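Long-range contacts in Lmo2812 protein (Listeria monocytogenes EGD-e, PDB 5ZQA), which is a penicillin-binding protein of the peptidase S11 family and probably acts as a serine-type D-Ala-D-Ala carboxypeptidase in the maturation of cell-wall peptidoglycan: residues L31-N36 with T265-E270; T68-L73 with S187-V192; K86-R91 with K106-V111; V98-I103 with L119-N124; A233-I238 with E259-D264. One frame throughout, in Å; residues are numbered along the deposited sequence.

Interaction 1: L31-N36 with T265-E270; sequences LYLSAN and TEKLME
The irregular segment 31-36 passes alongside helix segment 265-270, bringing Leu31 and Leu33 to Leu268 and Lys267, with the CA atoms of Leu31 and Lys267 7.6 Å apart. That spacing leaves room for side chains, and the single hydrogen bond across runs from a side chain to the main chain. Lys267, extended beyond CG, sends NZ to the carbonyl O of Tyr32 at 2.8 Å, with the donor tilted 25° from the carbonyl plane. The aliphatic part of the same lysine does a second job: Leu33 CD2 lies 3.7 Å from Lys267 CD, the two chains lying alongside and running opposite ways. The next residue, Leu268, offers one methyl to two leucines. Its CD2 meets Leu31 CD1 at 3.8 Å and, more loosely, Leu33 CD1 at 4.1 Å. Tyr50 of strand 48-52 touches all three leucines, while Val252 of strand 246-255 lies against Leu268. Asp264, one turn before Leu268, accepts hydrogen bonds from the backbone N of Ser34 through OD1 and of Ala35 through OD2. The arrangement illustrates how the N-terminal lead-in to strand 37-42 is laid beside the C-terminal helix 258-272, which packs on the five-stranded antiparallel sheet of the penicillin-recognising DD-peptidase fold.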
# COMPACT_ATOMS: atom_id res chain seq x y z
N LEU A 31 -2.72 -16.78 17.88
CA LEU A 31 -3.42 -15.50 17.85
C LEU A 31 -4.87 -15.66 17.44
O LEU A 31 -5.22 -16.57 16.68
CB LEU A 31 -2.73 -14.51 16.90
CG LEU A 31 -1.25 -14.23 17.14
CD1 LEU A 31 -0.73 -13.30 16.04
CD2 LEU A 31 -0.99 -13.62 18.52
N TYR A 32 -5.70 -14.76 17.94
CA TYR A 32 -7.09 -14.73 17.51
C TYR A 32 -7.38 -13.39 16.87
O TYR A 32 -7.61 -12.39 17.55
CB TYR A 32 -8.01 -15.02 18.69
CG TYR A 32 -7.85 -16.45 19.13
CD1 TYR A 32 -8.37 -17.48 18.36
CD2 TYR A 32 -7.14 -16.78 20.28
CE1 TYR A 32 -8.21 -18.81 18.73
CE2 TYR A 32 -6.97 -18.10 20.66
CZ TYR A 32 -7.51 -19.10 19.88
OH TYR A 32 -7.36 -20.42 20.24
N LEU A 33 -7.32 -13.38 15.54
CA LEU A 33 -7.40 -12.16 14.76
C LEU A 33 -8.72 -12.08 14.04
O LEU A 33 -9.34 -13.10 13.77
CB LEU A 33 -6.26 -12.09 13.73
CG LEU A 33 -4.84 -12.33 14.27
CD1 LEU A 33 -3.83 -12.30 13.14
CD2 LEU A 33 -4.49 -11.30 15.32
N SER A 34 -9.13 -10.86 13.69
CA SER A 34 -10.30 -10.68 12.84
C SER A 34 -9.97 -11.05 11.40
O SER A 34 -10.78 -11.65 10.69
CB SER A 34 -10.81 -9.24 12.89
OG SER A 34 -11.87 -9.08 11.97
N ALA A 35 -8.77 -10.68 10.99
CA ALA A 35 -8.29 -10.92 9.63
C ALA A 35 -8.47 -12.37 9.21
O ALA A 35 -8.19 -13.28 9.98
CB ALA A 35 -6.83 -10.54 9.53
N ASN A 36 -8.90 -12.57 7.97
CA ASN A 36 -8.98 -13.93 7.44
C ASN A 36 -7.64 -14.44 6.92
O ASN A 36 -7.43 -15.65 6.84
CB ASN A 36 -10.07 -13.99 6.38
CG ASN A 36 -11.46 -13.96 7.00
OD1 ASN A 36 -11.73 -14.71 7.95
ND2 ASN A 36 -12.32 -13.08 6.52
N THR A 265 -3.12 -5.78 13.93
CA THR A 265 -1.76 -5.34 13.71
C THR A 265 -1.01 -5.17 15.02
O THR A 265 0.18 -5.51 15.10
CB THR A 265 -1.73 -4.03 12.90
OG1 THR A 265 -2.30 -4.29 11.62
CG2 THR A 265 -0.30 -3.52 12.69
N GLU A 266 -1.69 -4.69 16.06
CA GLU A 266 -1.05 -4.59 17.38
C GLU A 266 -0.56 -5.96 17.86
O GLU A 266 0.56 -6.08 18.35
CB GLU A 266 -2.00 -4.00 18.42
CG GLU A 266 -2.28 -2.52 18.26
CD GLU A 266 -3.20 -2.00 19.35
OE1 GLU A 266 -2.75 -1.90 20.51
OE2 GLU A 266 -4.38 -1.71 19.06
N LYS A 267 -1.40 -6.98 17.71
CA LYS A 267 -1.05 -8.33 18.11
C LYS A 267 0.13 -8.87 17.30
O LYS A 267 1.02 -9.52 17.84
CB LYS A 267 -2.25 -9.25 17.97
CG LYS A 267 -3.33 -8.99 19.01
CD LYS A 267 -4.53 -9.85 18.71
CE LYS A 267 -5.64 -9.65 19.73
NZ LYS A 267 -6.88 -10.29 19.21
N LEU A 268 0.14 -8.58 16.00
CA LEU A 268 1.21 -9.06 15.13
C LEU A 268 2.53 -8.36 15.44
O LEU A 268 3.60 -9.00 15.41
CB LEU A 268 0.84 -8.86 13.65
CG LEU A 268 -0.30 -9.75 13.15
CD1 LEU A 268 -0.80 -9.25 11.81
CD2 LEU A 268 0.17 -11.20 13.03
N MET A 269 2.47 -7.07 15.76
CA MET A 269 3.69 -6.33 16.09
C MET A 269 4.28 -6.84 17.40
O MET A 269 5.50 -6.93 17.54
CB MET A 269 3.40 -4.82 16.14
CG MET A 269 3.24 -4.18 14.75
SD MET A 269 4.73 -4.43 13.76
CE MET A 269 4.26 -3.74 12.17
N GLU A 270 3.41 -7.22 18.35
CA GLU A 270 3.87 -7.82 19.61
C GLU A 270 4.63 -9.12 19.35
O GLU A 270 5.69 -9.36 19.93
CB GLU A 270 2.68 -8.09 20.55
CG GLU A 270 3.08 -8.71 21.88
CD GLU A 270 2.03 -8.52 22.96
OE1 GLU A 270 1.46 -7.41 23.06
OE2 GLU A 270 1.77 -9.48 23.72

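Interaction 2: T68-L73 with S187-V192; sequences TAFLVL and STHPEV. With MG (magnesium ion), chain C.
The imidazole of His189 has Leu73 CB centred over one face, 3.5 Å from the ring centroid and only 9° off the normal, a CH-pi contact. At its edge, in the ring plane, stands Phe70 CE1, 3.9 Å from His189 CD2. The two aromatic rings form an offset edge-to-face pair, the edge of the histidine turned toward the phenylalanine face, with planes at 80°. CG of Phe70 is anti to the backbone N (chi1 -174°), which swings the ring from helix 65-77 toward the end of helix 175-188, where Thr188 CB also approaches it. Leu73 spreads its branches over the turn after helix 175-188: CD1 packs against His189 CB and more distantly Val192, and CD2 lies 3.6 Å from Glu191 OE2. Both ring nitrogens of His189 are engaged. ND1 binds the magnesium ion at 2.1 Å, and NE2 is hydrogen-bonded to Glu74 OE2. Glu191 has its chain bent at chi2, which brings OE2 to the same ion at 1.9 Å; His189 to Val192 form a type I turn. A water ligand of the metal also donates to Leu73 O. Chemically, metal, carboxylate and apolar contacts together fix the imidazole's rotation; the cation would be expected to polarise the ring and strengthen its NE2 interaction with Glu74.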
# COMPACT_ATOMS: atom_id res chain seq x y z
N THR A 68 2.31 0.79 -7.51
CA THR A 68 2.34 2.05 -8.24
C THR A 68 3.39 2.99 -7.64
O THR A 68 4.14 3.61 -8.39
CB THR A 68 0.95 2.70 -8.25
OG1 THR A 68 0.02 1.75 -8.80
CG2 THR A 68 0.91 3.99 -9.11
N ALA A 69 3.46 3.08 -6.31
CA ALA A 69 4.49 3.89 -5.65
C ALA A 69 5.89 3.43 -6.06
O ALA A 69 6.75 4.27 -6.38
CB ALA A 69 4.34 3.82 -4.12
N PHE A 70 6.12 2.12 -6.05
CA PHE A 70 7.42 1.58 -6.45
C PHE A 70 7.81 2.05 -7.84
O PHE A 70 8.93 2.51 -8.06
CB PHE A 70 7.42 0.04 -6.39
CG PHE A 70 8.77 -0.57 -6.65
CD1 PHE A 70 9.68 -0.71 -5.62
CD2 PHE A 70 9.14 -0.97 -7.92
CE1 PHE A 70 10.93 -1.27 -5.85
CE2 PHE A 70 10.38 -1.52 -8.15
CZ PHE A 70 11.28 -1.67 -7.11
N LEU A 71 6.87 1.97 -8.77
CA LEU A 71 7.15 2.35 -10.14
C LEU A 71 7.33 3.87 -10.33
O LEU A 71 8.14 4.29 -11.17
CB LEU A 71 6.04 1.81 -11.06
CG LEU A 71 6.15 0.29 -11.20
CD1 LEU A 71 4.93 -0.29 -11.93
CD2 LEU A 71 7.43 -0.12 -11.93
N VAL A 72 6.61 4.68 -9.56
CA VAL A 72 6.84 6.12 -9.55
C VAL A 72 8.24 6.44 -9.07
O VAL A 72 8.97 7.21 -9.70
CB VAL A 72 5.80 6.83 -8.67
CG1 VAL A 72 6.20 8.27 -8.39
CG2 VAL A 72 4.42 6.75 -9.33
N LEU A 73 8.64 5.81 -7.97
CA LEU A 73 9.94 6.07 -7.37
C LEU A 73 11.08 5.59 -8.28
O LEU A 73 12.12 6.27 -8.41
CB LEU A 73 10.02 5.41 -5.99
CG LEU A 73 9.08 6.08 -4.98
CD1 LEU A 73 8.94 5.23 -3.73
CD2 LEU A 73 9.55 7.48 -4.63
N SER A 187 13.37 -1.50 0.97
CA SER A 187 14.83 -1.63 0.83
C SER A 187 15.36 -0.81 -0.36
O SER A 187 16.44 -0.22 -0.30
CB SER A 187 15.22 -3.10 0.68
OG SER A 187 14.74 -3.66 -0.53
N THR A 188 14.58 -0.76 -1.44
CA THR A 188 15.00 -0.05 -2.65
C THR A 188 14.76 1.45 -2.54
O THR A 188 15.54 2.26 -3.06
CB THR A 188 14.25 -0.60 -3.88
OG1 THR A 188 14.42 -2.02 -3.95
CG2 THR A 188 14.78 0.03 -5.15
N HIS A 189 13.67 1.82 -1.86
CA HIS A 189 13.29 3.21 -1.69
C HIS A 189 12.93 3.50 -0.25
O HIS A 189 11.76 3.74 0.07
CB HIS A 189 12.11 3.57 -2.61
CG HIS A 189 12.41 3.37 -4.06
ND1 HIS A 189 13.17 4.25 -4.79
CD2 HIS A 189 12.11 2.34 -4.90
CE1 HIS A 189 13.30 3.81 -6.02
NE2 HIS A 189 12.68 2.65 -6.12
N PRO A 190 13.94 3.51 0.64
CA PRO A 190 13.67 3.74 2.07
C PRO A 190 12.93 5.04 2.34
O PRO A 190 12.22 5.14 3.34
CB PRO A 190 15.08 3.75 2.70
CG PRO A 190 16.03 3.88 1.56
CD PRO A 190 15.36 3.32 0.35
N GLU A 191 13.08 6.02 1.46
CA GLU A 191 12.42 7.31 1.64
C GLU A 191 10.89 7.21 1.56
O GLU A 191 10.20 8.15 1.90
CB GLU A 191 12.94 8.32 0.62
CG GLU A 191 12.37 8.20 -0.79
CD GLU A 191 13.04 7.15 -1.66
OE1 GLU A 191 13.94 6.41 -1.19
OE2 GLU A 191 12.65 7.04 -2.84
N VAL A 192 10.36 6.06 1.13
CA VAL A 192 8.91 5.93 1.10
C VAL A 192 8.34 6.12 2.51
O VAL A 192 7.24 6.66 2.68
CB VAL A 192 8.48 4.55 0.50
CG1 VAL A 192 8.85 3.38 1.41
CG2 VAL A 192 6.97 4.55 0.19
MG MG C . 13.65 6.20 -4.22
O HOH W 1 13.10 7.45 -5.73

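Interaction 3: K86-R91 with K106-V111; sequences KLDLVR and KRTWSV
Thr108 OG1 donates to Asp88 OD1 at 2.6 Å, meeting the oxygen nearly along its C-O axis, on one face of a small two-stranded antiparallel sheet. The backbone ladder is short. Leu87 and Trp109 form the hydrogen-bonded pair, Leu87 N to Trp109 O 2.8 Å and Trp109 N to Leu87 O 3.0 Å, and beyond the strand Leu89 N reaches Arg107 O at 2.8 Å. Farther out, Arg107 folds back through bends at chi2 and chi3 (67° and 62°), bringing NH1 to Leu89 O in a weak bond. Its NH2 lies over one face of the Arg91 guanidinium, like charges approaching without a hydrogen bond; the favourable contact of Arg107 is cation-pi, with Tyr101. On the face of Leu87 and Trp109 the packing is apolar: Leu87 CD1 meets Val111 CG2 at the helix start at 3.8 Å, and Leu89, just past the strand, lies obliquely against the indole. Both leucines touch Leu114 of helix 111-120. The indole is held by Trp109 NE1 donating to Lys106 O at 2.9 Å, from above that carbonyl's plane.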
# COMPACT_ATOMS: atom_id res chain seq x y z
N LYS A 86 3.09 18.51 -13.65
CA LYS A 86 1.71 18.75 -13.25
C LYS A 86 0.79 17.90 -14.11
O LYS A 86 0.84 17.96 -15.35
CB LYS A 86 1.34 20.23 -13.38
CG LYS A 86 2.19 21.14 -12.50
CD LYS A 86 1.67 21.15 -11.08
CE LYS A 86 2.65 21.82 -10.12
NZ LYS A 86 2.95 23.23 -10.51
N LEU A 87 -0.03 17.09 -13.45
CA LEU A 87 -0.89 16.16 -14.17
C LEU A 87 -2.34 16.41 -13.83
O LEU A 87 -2.65 16.93 -12.75
CB LEU A 87 -0.51 14.72 -13.82
CG LEU A 87 0.95 14.36 -14.00
CD1 LEU A 87 1.14 12.93 -13.53
CD2 LEU A 87 1.37 14.52 -15.45
N ASP A 88 -3.23 16.02 -14.73
CA ASP A 88 -4.66 16.22 -14.52
C ASP A 88 -5.30 14.95 -14.01
O ASP A 88 -5.15 13.89 -14.62
CB ASP A 88 -5.34 16.64 -15.82
CG ASP A 88 -4.77 17.93 -16.36
OD1 ASP A 88 -4.75 18.93 -15.62
OD2 ASP A 88 -4.33 17.95 -17.53
N LEU A 89 -6.01 15.06 -12.88
CA LEU A 89 -6.67 13.91 -12.27
C LEU A 89 -7.65 13.27 -13.24
O LEU A 89 -8.47 13.95 -13.85
CB LEU A 89 -7.41 14.31 -11.00
CG LEU A 89 -6.51 14.54 -9.79
CD1 LEU A 89 -7.30 15.17 -8.66
CD2 LEU A 89 -5.88 13.20 -9.39
N VAL A 90 -7.54 11.95 -13.37
CA VAL A 90 -8.48 11.21 -14.19
C VAL A 90 -9.84 11.19 -13.48
O VAL A 90 -9.92 11.25 -12.25
CB VAL A 90 -8.00 9.76 -14.47
CG1 VAL A 90 -6.56 9.74 -14.95
CG2 VAL A 90 -8.16 8.91 -13.24
N ARG A 91 -10.91 11.13 -14.26
CA ARG A 91 -12.24 11.01 -13.68
C ARG A 91 -12.54 9.55 -13.41
O ARG A 91 -12.30 8.69 -14.26
CB ARG A 91 -13.30 11.60 -14.62
CG ARG A 91 -13.29 13.12 -14.65
CD ARG A 91 -14.28 13.66 -15.67
NE ARG A 91 -14.41 15.11 -15.56
CZ ARG A 91 -13.55 15.97 -16.07
NH1 ARG A 91 -12.48 15.54 -16.73
NH2 ARG A 91 -13.74 17.28 -15.92
N LYS A 106 -9.91 20.33 -7.14
CA LYS A 106 -8.79 20.78 -7.96
C LYS A 106 -8.37 19.65 -8.89
O LYS A 106 -8.17 18.52 -8.45
CB LYS A 106 -7.61 21.23 -7.09
CG LYS A 106 -7.93 22.40 -6.18
CD LYS A 106 -8.22 23.65 -6.98
CE LYS A 106 -7.18 24.73 -6.73
NZ LYS A 106 -7.48 25.96 -7.52
N ARG A 107 -8.25 19.97 -10.18
CA ARG A 107 -7.96 18.96 -11.18
C ARG A 107 -6.47 18.68 -11.34
O ARG A 107 -6.07 17.54 -11.59
CB ARG A 107 -8.56 19.39 -12.53
CG ARG A 107 -8.30 18.45 -13.68
CD ARG A 107 -9.02 17.14 -13.48
NE ARG A 107 -10.47 17.32 -13.42
CZ ARG A 107 -11.32 16.43 -12.92
NH1 ARG A 107 -10.87 15.28 -12.41
NH2 ARG A 107 -12.62 16.68 -12.91
N THR A 108 -5.65 19.72 -11.20
CA THR A 108 -4.25 19.64 -11.60
C THR A 108 -3.29 19.68 -10.41
O THR A 108 -3.34 20.61 -9.62
CB THR A 108 -3.92 20.79 -12.57
OG1 THR A 108 -4.82 20.72 -13.68
CG2 THR A 108 -2.47 20.70 -13.07
N TRP A 109 -2.43 18.67 -10.30
CA TRP A 109 -1.53 18.49 -9.15
C TRP A 109 -0.15 18.08 -9.60
O TRP A 109 -0.00 17.44 -10.63
CB TRP A 109 -2.06 17.41 -8.20
CG TRP A 109 -3.38 17.74 -7.59
CD1 TRP A 109 -4.61 17.64 -8.17
CD2 TRP A 109 -3.60 18.23 -6.26
NE1 TRP A 109 -5.59 18.04 -7.29
CE2 TRP A 109 -5.00 18.41 -6.11
CE3 TRP A 109 -2.76 18.54 -5.19
CZ2 TRP A 109 -5.56 18.88 -4.93
CZ3 TRP A 109 -3.33 19.00 -4.02
CH2 TRP A 109 -4.72 19.16 -3.90
N SER A 110 0.85 18.38 -8.78
CA SER A 110 2.20 17.90 -9.03
C SER A 110 2.28 16.40 -8.77
O SER A 110 1.50 15.84 -7.99
CB SER A 110 3.22 18.62 -8.15
OG SER A 110 3.06 18.26 -6.79
N VAL A 111 3.21 15.74 -9.45
CA VAL A 111 3.49 14.33 -9.22
C VAL A 111 3.77 14.06 -7.74
O VAL A 111 3.29 13.07 -7.18
CB VAL A 111 4.67 13.86 -10.10
CG1 VAL A 111 5.21 12.52 -9.63
CG2 VAL A 111 4.22 13.81 -11.57

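Interaction 4: V98-I103 with L119-N124; sequences VSLYAI and LTMSAN
Met121 reaches across to Leu100 and Ile103 from beside Ser122, the predicted active-site serine of the SxN motif that runs Ser122 to Asn124. The side chain leaves CB with CG between the backbone N and the carbonyl carbon (chi1 66°) and carries its sulfur to two methyls, SD lying 4.0 Å from Leu100 CD1 and 3.7 Å from Ile103 CD1. A bend at chi3 then delivers CE to Ile103 CD1, tip to tip at 3.7 Å, with Val98 CG1 and Ser99 O close by. Next to it, Ala123 CB packs on Leu100 CB at 3.9 Å. Asn124 ties this loop to the one preceding helix 100-104 by gripping Val98 O twice. OD1 of Asn124 accepts from Lys65 NZ, and Ser122 OG is hydrogen-bonded to Ser62 OG and Lys226 NZ, consistent with the active site of an acyl-serine DD-peptidase. The two grips on Val98 O differ: Asn124 ND2 comes in the carbonyl plane on a lone pair at 2.9 Å, whereas Asn124 N lies 3.0 Å away, above that plane.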
# COMPACT_ATOMS: atom_id res chain seq x y z
N VAL A 98 -12.68 6.51 -3.08
CA VAL A 98 -11.96 7.63 -2.48
C VAL A 98 -11.21 8.39 -3.56
O VAL A 98 -10.56 7.79 -4.42
CB VAL A 98 -10.98 7.15 -1.39
CG1 VAL A 98 -10.09 8.27 -0.92
CG2 VAL A 98 -11.75 6.54 -0.22
N SER A 99 -11.34 9.71 -3.54
CA SER A 99 -10.67 10.50 -4.56
C SER A 99 -10.22 11.86 -4.04
O SER A 99 -10.85 12.48 -3.17
CB SER A 99 -11.57 10.66 -5.78
OG SER A 99 -12.38 11.82 -5.69
N LEU A 100 -9.10 12.30 -4.60
CA LEU A 100 -8.54 13.59 -4.25
C LEU A 100 -9.42 14.70 -4.79
O LEU A 100 -9.60 15.72 -4.13
CB LEU A 100 -7.11 13.70 -4.81
CG LEU A 100 -6.36 15.00 -4.55
CD1 LEU A 100 -6.26 15.31 -3.06
CD2 LEU A 100 -4.97 14.96 -5.17
N TYR A 101 -9.96 14.51 -5.99
CA TYR A 101 -10.78 15.56 -6.59
C TYR A 101 -12.03 15.83 -5.76
O TYR A 101 -12.41 16.99 -5.60
CB TYR A 101 -11.18 15.20 -8.02
CG TYR A 101 -11.95 16.30 -8.70
CD1 TYR A 101 -11.30 17.37 -9.27
CD2 TYR A 101 -13.34 16.27 -8.73
CE1 TYR A 101 -12.00 18.39 -9.88
CE2 TYR A 101 -14.05 17.28 -9.34
CZ TYR A 101 -13.38 18.34 -9.91
OH TYR A 101 -14.08 19.36 -10.52
N ALA A 102 -12.65 14.78 -5.23
CA ALA A 102 -13.92 14.95 -4.52
C ALA A 102 -13.78 15.90 -3.35
O ALA A 102 -14.67 16.71 -3.10
CB ALA A 102 -14.46 13.60 -4.05
N ILE A 103 -12.66 15.83 -2.63
CA ILE A 103 -12.52 16.67 -1.44
C ILE A 103 -11.80 18.00 -1.69
O ILE A 103 -11.76 18.85 -0.79
CB ILE A 103 -11.80 15.91 -0.30
CG1 ILE A 103 -10.35 15.60 -0.69
CG2 ILE A 103 -12.56 14.63 0.06
CD1 ILE A 103 -9.50 15.10 0.48
N LEU A 119 -0.64 7.64 -1.30
CA LEU A 119 -0.15 6.86 -0.16
C LEU A 119 -0.84 7.22 1.15
O LEU A 119 -1.05 6.35 2.00
CB LEU A 119 1.36 7.03 -0.01
CG LEU A 119 2.22 6.31 -1.06
CD1 LEU A 119 3.68 6.56 -0.74
CD2 LEU A 119 1.91 4.83 -1.10
N THR A 120 -1.19 8.50 1.31
CA THR A 120 -1.69 9.02 2.59
C THR A 120 -3.19 8.82 2.75
O THR A 120 -3.65 8.20 3.73
CB THR A 120 -1.33 10.52 2.74
OG1 THR A 120 0.09 10.67 2.69
CG2 THR A 120 -1.83 11.08 4.05
N MET A 121 -3.97 9.32 1.80
CA MET A 121 -5.43 9.23 1.89
C MET A 121 -6.04 8.17 0.98
O MET A 121 -7.26 8.02 0.93
CB MET A 121 -6.08 10.59 1.59
CG MET A 121 -5.90 11.08 0.15
SD MET A 121 -6.95 12.48 -0.25
CE MET A 121 -8.55 11.68 -0.40
N SER A 122 -5.18 7.46 0.25
CA SER A 122 -5.60 6.38 -0.64
C SER A 122 -6.44 6.92 -1.80
O SER A 122 -7.48 6.36 -2.15
CB SER A 122 -6.37 5.31 0.15
OG SER A 122 -6.16 4.03 -0.43
N ALA A 123 -5.97 8.01 -2.39
CA ALA A 123 -6.70 8.63 -3.50
C ALA A 123 -6.57 7.81 -4.78
O ALA A 123 -5.49 7.70 -5.37
CB ALA A 123 -6.19 10.06 -3.72
N ASN A 124 -7.69 7.24 -5.22
CA ASN A 124 -7.69 6.38 -6.40
C ASN A 124 -7.41 7.13 -7.69
O ASN A 124 -6.71 6.63 -8.57
CB ASN A 124 -9.03 5.65 -6.53
CG ASN A 124 -9.22 4.63 -5.46
OD1 ASN A 124 -8.57 3.59 -5.49
ND2 ASN A 124 -10.10 4.92 -4.51
O HOH W 2 -11.73 3.64 -2.38

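Interaction 5: A233-I238 with E259-D264; sequences AGYCFI and EKRFKD
Strand 236-238 and helix segment 259-264 run at 35° to each other with axes 8.1 Å apart at closest approach, the closest CA pair being Tyr235 and Arg261. This is a helix-on-sheet layer of the penicillin-binding fold: helix 258-272 covers one face of the central antiparallel sheet. Arg261 has the largest share of the contact. Its chain runs over the strand, with CD 3.9 Å from Phe237 CB. At its end, NH1 donates to Cys236 O at 3.2 Å, a bent bond whose N-H...O angle is 138°. The ring of Tyr235 stands almost upright on the guanidinium, CD2 over one face and the planes 85° apart, so the tyrosine presents its edge to the charged group. Phe229 stacks on the Tyr235 ring. The next residue, Phe262, points its edge at the face of Phe237 in an edge-to-face pair, with centroids 5.2 Å apart, and Thr227 of strand 222-230 touches both rings. Phe262 therefore lies between Arg261 and Phe237: Arg261 CG rests over the centre of its ring, and its own CE1 stands over the centre of the Phe237 ring, Phe262 CE1 being 3.9 Å from Phe237 CG.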
# COMPACT_ATOMS: atom_id res chain seq x y z
N ALA A 233 -12.70 -7.13 -0.15
CA ALA A 233 -11.38 -7.31 0.45
C ALA A 233 -11.41 -7.21 1.97
O ALA A 233 -10.45 -7.59 2.64
CB ALA A 233 -10.39 -6.27 -0.11
N GLY A 234 -12.49 -6.66 2.50
CA GLY A 234 -12.55 -6.30 3.91
C GLY A 234 -11.52 -5.24 4.25
O GLY A 234 -10.95 -4.58 3.36
N TYR A 235 -11.28 -5.05 5.54
CA TYR A 235 -10.34 -4.02 5.99
C TYR A 235 -8.93 -4.58 6.06
O TYR A 235 -8.67 -5.57 6.75
CB TYR A 235 -10.79 -3.46 7.35
CG TYR A 235 -12.05 -2.62 7.23
CD1 TYR A 235 -13.31 -3.21 7.33
CD2 TYR A 235 -11.97 -1.25 7.00
CE1 TYR A 235 -14.46 -2.44 7.21
CE2 TYR A 235 -13.12 -0.48 6.88
CZ TYR A 235 -14.36 -1.08 6.99
OH TYR A 235 -15.51 -0.33 6.87
N CYS A 236 -8.02 -3.93 5.34
CA CYS A 236 -6.67 -4.45 5.15
C CYS A 236 -5.62 -3.46 5.61
O CYS A 236 -5.84 -2.26 5.56
CB CYS A 236 -6.44 -4.77 3.67
SG CYS A 236 -7.61 -5.98 2.95
N PHE A 237 -4.47 -3.96 6.04
CA PHE A 237 -3.37 -3.07 6.40
C PHE A 237 -2.04 -3.79 6.32
O PHE A 237 -1.89 -4.89 6.87
CB PHE A 237 -3.56 -2.50 7.82
CG PHE A 237 -2.50 -1.50 8.22
CD1 PHE A 237 -2.33 -0.33 7.51
CD2 PHE A 237 -1.67 -1.74 9.31
CE1 PHE A 237 -1.35 0.60 7.88
CE2 PHE A 237 -0.70 -0.81 9.68
CZ PHE A 237 -0.54 0.34 8.97
N ILE A 238 -1.08 -3.17 5.65
CA ILE A 238 0.32 -3.58 5.71
C ILE A 238 1.02 -2.61 6.65
O ILE A 238 1.05 -1.41 6.40
CB ILE A 238 1.00 -3.59 4.33
CG1 ILE A 238 0.34 -4.65 3.45
CG2 ILE A 238 2.50 -3.91 4.47
CD1 ILE A 238 0.83 -4.66 2.00
N GLU A 259 -11.27 -0.61 12.80
CA GLU A 259 -10.64 -0.76 14.10
C GLU A 259 -9.97 -2.12 14.24
O GLU A 259 -8.86 -2.21 14.77
CB GLU A 259 -11.69 -0.57 15.22
CG GLU A 259 -11.22 -1.06 16.58
CD GLU A 259 -12.28 -0.90 17.65
OE1 GLU A 259 -13.23 -1.73 17.70
OE2 GLU A 259 -12.17 0.07 18.44
N LYS A 260 -10.64 -3.16 13.77
CA LYS A 260 -10.11 -4.52 13.94
C LYS A 260 -8.81 -4.75 13.16
O LYS A 260 -7.95 -5.50 13.62
CB LYS A 260 -11.15 -5.55 13.51
CG LYS A 260 -12.25 -5.79 14.54
CD LYS A 260 -13.42 -6.51 13.92
CE LYS A 260 -14.47 -6.93 14.96
NZ LYS A 260 -13.91 -8.00 15.82
N ARG A 261 -8.67 -4.13 11.99
CA ARG A 261 -7.42 -4.36 11.25
C ARG A 261 -6.25 -3.81 12.06
O ARG A 261 -5.15 -4.35 11.99
CB ARG A 261 -7.46 -3.71 9.86
CG ARG A 261 -7.22 -2.23 9.84
CD ARG A 261 -7.31 -1.69 8.43
NE ARG A 261 -7.90 -0.36 8.45
CZ ARG A 261 -8.35 0.26 7.37
NH1 ARG A 261 -8.30 -0.33 6.18
NH2 ARG A 261 -8.89 1.47 7.48
N PHE A 262 -6.48 -2.76 12.85
CA PHE A 262 -5.39 -2.19 13.61
C PHE A 262 -5.17 -2.95 14.93
O PHE A 262 -4.05 -3.07 15.41
CB PHE A 262 -5.62 -0.69 13.84
CG PHE A 262 -5.61 0.13 12.56
CD1 PHE A 262 -4.52 0.10 11.72
CD2 PHE A 262 -6.70 0.92 12.21
CE1 PHE A 262 -4.49 0.84 10.55
CE2 PHE A 262 -6.68 1.66 11.04
CZ PHE A 262 -5.57 1.61 10.21
N LYS A 263 -6.25 -3.48 15.51
CA LYS A 263 -6.12 -4.35 16.69
C LYS A 263 -5.35 -5.60 16.34
O LYS A 263 -4.53 -6.07 17.13
CB LYS A 263 -7.49 -4.72 17.24
CG LYS A 263 -8.30 -3.56 17.75
CD LYS A 263 -7.80 -3.09 19.10
CE LYS A 263 -8.82 -2.14 19.73
NZ LYS A 263 -8.41 -1.75 21.10
N ASP A 264 -5.62 -6.16 15.16
CA ASP A 264 -4.86 -7.31 14.68
C ASP A 264 -3.38 -6.95 14.50
O ASP A 264 -2.50 -7.75 14.84
CB ASP A 264 -5.38 -7.84 13.33
CG ASP A 264 -6.76 -8.47 13.42
OD1 ASP A 264 -7.24 -8.80 14.53
OD2 ASP A 264 -7.37 -8.65 12.33

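How the interactions relate
From the N terminus, interaction 1 opens first and closes last, joining the lead-in of the chain to its final helix and enclosing all the others. Interaction 2 opens on helix 65-77 and closes at the magnesium-binding turn; interactions 3 and 4 are nested within it. These two cross, since their segments alternate, and they touch where Tyr101 and Leu100 meet Arg107 and Trp109, joining the two-stranded sheet to helix 100-104. Leu119 of interaction 4 packs on Val192 and Ala69 of interaction 2, linking helix 111-120 to helices 65-77 and 192-196. Interaction 5 follows in series; it sets helix 258-272 against strand 236-243, whereas interaction 1 sets the same helix against the N-terminal loop.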